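Local coordinates for protein laccase (Botrytis aclada, PDB 3SQR) that oxidises phenolic substrates with the reduction of dioxygen to water at copper centres, as a multicopper oxidase probably serving lignin breakdown, at residues 192-197 with 260-265. Numbering follows the deposited sequence.
Sequences DYDEDV and GTKYRL. With NAG (2-acetamido-2-deoxy-beta-D-glucopyranose), chain C.
Tyr193 CG stands between its backbone N and carbonyl carbon (chi1 60°), while Arg264 leaves the backbone with CG anti to N and runs extended to NE; these two settings bring aromatic ring and aliphatic arm together where two parallel strands begin. The strands, 195-205 and 262-269, are neighbours in a mixed sheet of the second cupredoxin-like domain of this laccase, and they illustrate how side-chain contacts can accompany the backbone bonds at the start of a parallel pair. Arg264 CB lies over one face of the Tyr193 ring, 3.9 Å from its centroid. Farther along, Arg264 NH1 donates to Tyr193 OH (2.9 Å) almost within the guanidinium plane, which stands 82° from the ring. Asp312 of the adjoining strand 310-316 forms a salt bridge with Arg264 NE, giving the same guanidinium a second anchor.

Ahead of the regular ladder, the Asp194 carboxylate stands in for a backbone acceptor: Lys262 N points at Asp194 OD2 over 2.8 Å in a nearly straight bond (175°), meeting it on the anti side. In return, Lys262 O accepts from two successive amides, those of Asp194 and Glu195, the former from above the carbonyl plane. Parallel pairing then continues through Arg264 N to Glu195 O and Val197 N to Arg264 O.

On the sheet face bearing Glu195 and Tyr263, these side chains run side by side in the same direction, and Glu195 OE1 comes within 3.7 Å of Tyr263 CE1. A water donates to Glu195 OE2 and also bonds to Thr261 OG1, which is hydrogen-bonded to Val258 O as well. At the far end Val197 divides its methyls: CG2 packs on Leu265 CD1 at 3.5 Å, whereas CG1 reaches Tyr263 CD1 at 3.3 Å.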
# COMPACT_ATOMS: atom_id res chain seq x y z
N ASP A 192 -17.84 2.49 -17.35
CA ASP A 192 -18.41 1.19 -17.59
C ASP A 192 -17.36 0.20 -18.06
O ASP A 192 -16.32 0.58 -18.66
CB ASP A 192 -19.52 1.31 -18.65
CG ASP A 192 -20.75 2.04 -18.12
OD1 ASP A 192 -20.97 2.14 -16.89
OD2 ASP A 192 -21.53 2.51 -18.97
N TYR A 193 -17.60 -1.05 -17.71
CA TYR A 193 -16.77 -2.14 -18.08
C TYR A 193 -17.55 -3.40 -17.97
O TYR A 193 -18.58 -3.50 -17.26
CB TYR A 193 -15.48 -2.22 -17.23
CG TYR A 193 -15.79 -2.40 -15.76
CD1 TYR A 193 -16.02 -1.31 -14.96
CD2 TYR A 193 -15.89 -3.65 -15.23
CE1 TYR A 193 -16.32 -1.48 -13.63
CE2 TYR A 193 -16.17 -3.87 -13.88
CZ TYR A 193 -16.39 -2.76 -13.10
OH TYR A 193 -16.73 -2.94 -11.77
N ASP A 194 -17.09 -4.42 -18.70
CA ASP A 194 -17.78 -5.66 -18.75
C ASP A 194 -17.34 -6.66 -17.76
O ASP A 194 -18.17 -7.38 -17.20
CB ASP A 194 -17.58 -6.30 -20.14
CG ASP A 194 -18.11 -5.42 -21.23
OD1 ASP A 194 -19.24 -4.95 -21.03
OD2 ASP A 194 -17.36 -5.10 -22.17
N GLU A 195 -16.02 -6.79 -17.60
CA GLU A 195 -15.46 -7.82 -16.71
C GLU A 195 -14.38 -7.26 -15.78
O GLU A 195 -13.53 -6.51 -16.20
CB GLU A 195 -14.86 -8.98 -17.51
CG GLU A 195 -15.90 -9.64 -18.41
CD GLU A 195 -15.42 -10.93 -19.00
OE1 GLU A 195 -14.38 -11.47 -18.55
OE2 GLU A 195 -16.11 -11.41 -19.95
N ASP A 196 -14.42 -7.69 -14.53
CA ASP A 196 -13.37 -7.35 -13.56
C ASP A 196 -12.41 -8.51 -13.50
O ASP A 196 -12.78 -9.56 -13.01
CB ASP A 196 -14.06 -7.11 -12.22
CG ASP A 196 -13.11 -6.72 -11.11
OD1 ASP A 196 -11.90 -6.47 -11.38
OD2 ASP A 196 -13.67 -6.63 -9.99
N VAL A 197 -11.18 -8.31 -13.98
CA VAL A 197 -10.16 -9.33 -14.00
C VAL A 197 -9.47 -9.45 -12.63
O VAL A 197 -8.70 -10.37 -12.38
CB VAL A 197 -9.17 -9.16 -15.17
CG1 VAL A 197 -9.98 -9.19 -16.52
CG2 VAL A 197 -8.24 -7.94 -15.10
N GLY A 260 -13.29 -6.85 -28.14
CA GLY A 260 -14.45 -5.97 -27.90
C GLY A 260 -14.90 -5.88 -26.44
O GLY A 260 -15.78 -5.10 -26.14
N THR A 261 -14.28 -6.63 -25.55
CA THR A 261 -14.69 -6.64 -24.13
C THR A 261 -13.93 -5.51 -23.40
O THR A 261 -12.75 -5.26 -23.67
CB THR A 261 -14.38 -7.99 -23.48
OG1 THR A 261 -15.03 -9.06 -24.18
CG2 THR A 261 -14.88 -8.06 -22.00
N LYS A 262 -14.62 -4.83 -22.47
CA LYS A 262 -13.93 -3.86 -21.60
C LYS A 262 -13.63 -4.54 -20.25
O LYS A 262 -14.51 -5.13 -19.63
CB LYS A 262 -14.76 -2.62 -21.40
CG LYS A 262 -14.95 -1.77 -22.65
CD LYS A 262 -15.90 -0.65 -22.25
CE LYS A 262 -16.15 0.35 -23.36
NZ LYS A 262 -17.27 1.26 -22.93
N TYR A 263 -12.37 -4.44 -19.84
CA TYR A 263 -11.85 -5.12 -18.66
C TYR A 263 -11.40 -4.08 -17.64
O TYR A 263 -10.73 -3.14 -17.95
CB TYR A 263 -10.65 -5.96 -18.97
CG TYR A 263 -11.00 -7.09 -19.88
CD1 TYR A 263 -11.47 -8.26 -19.36
CD2 TYR A 263 -10.84 -6.98 -21.26
CE1 TYR A 263 -11.86 -9.30 -20.15
CE2 TYR A 263 -11.19 -8.05 -22.07
CZ TYR A 263 -11.69 -9.20 -21.52
OH TYR A 263 -12.04 -10.31 -22.30
N ARG A 264 -11.80 -4.31 -16.40
CA ARG A 264 -11.25 -3.58 -15.26
C ARG A 264 -10.07 -4.38 -14.69
O ARG A 264 -10.14 -5.57 -14.40
CB ARG A 264 -12.34 -3.42 -14.20
CG ARG A 264 -11.82 -2.76 -12.95
CD ARG A 264 -12.95 -2.59 -12.00
NE ARG A 264 -12.59 -1.68 -10.93
CZ ARG A 264 -13.50 -1.10 -10.15
NH1 ARG A 264 -14.81 -1.30 -10.34
NH2 ARG A 264 -13.10 -0.31 -9.18
N LEU A 265 -8.93 -3.73 -14.66
CA LEU A 265 -7.68 -4.27 -14.07
C LEU A 265 -7.37 -3.42 -12.85
O LEU A 265 -7.42 -2.22 -12.90
CB LEU A 265 -6.51 -4.11 -15.02
CG LEU A 265 -6.45 -5.01 -16.26
CD1 LEU A 265 -7.74 -5.07 -17.07
CD2 LEU A 265 -5.18 -4.64 -17.08
C1 NAG C . -3.91 -12.29 -9.91
C2 NAG C . -5.08 -12.53 -10.86
C3 NAG C . -6.35 -12.55 -10.04
C4 NAG C . -6.30 -13.60 -8.94
C5 NAG C . -4.94 -13.54 -8.17
C6 NAG C . -4.58 -14.89 -7.61
C7 NAG C . -5.48 -11.57 -13.05
C8 NAG C . -5.74 -10.33 -13.89
N2 NAG C . -5.27 -11.42 -11.75
O3 NAG C . -7.49 -12.72 -10.83
O4 NAG C . -7.38 -13.38 -8.01
O5 NAG C . -3.83 -13.35 -9.02
O6 NAG C . -3.57 -14.74 -6.61
O7 NAG C . -5.45 -12.71 -13.52
O HOH W 1 -15.59 2.41 -20.58
O HOH W 2 -17.61 -3.86 -24.53
O HOH W 3 -16.04 -11.16 -22.84
O HOH W 4 -13.48 -12.10 -21.30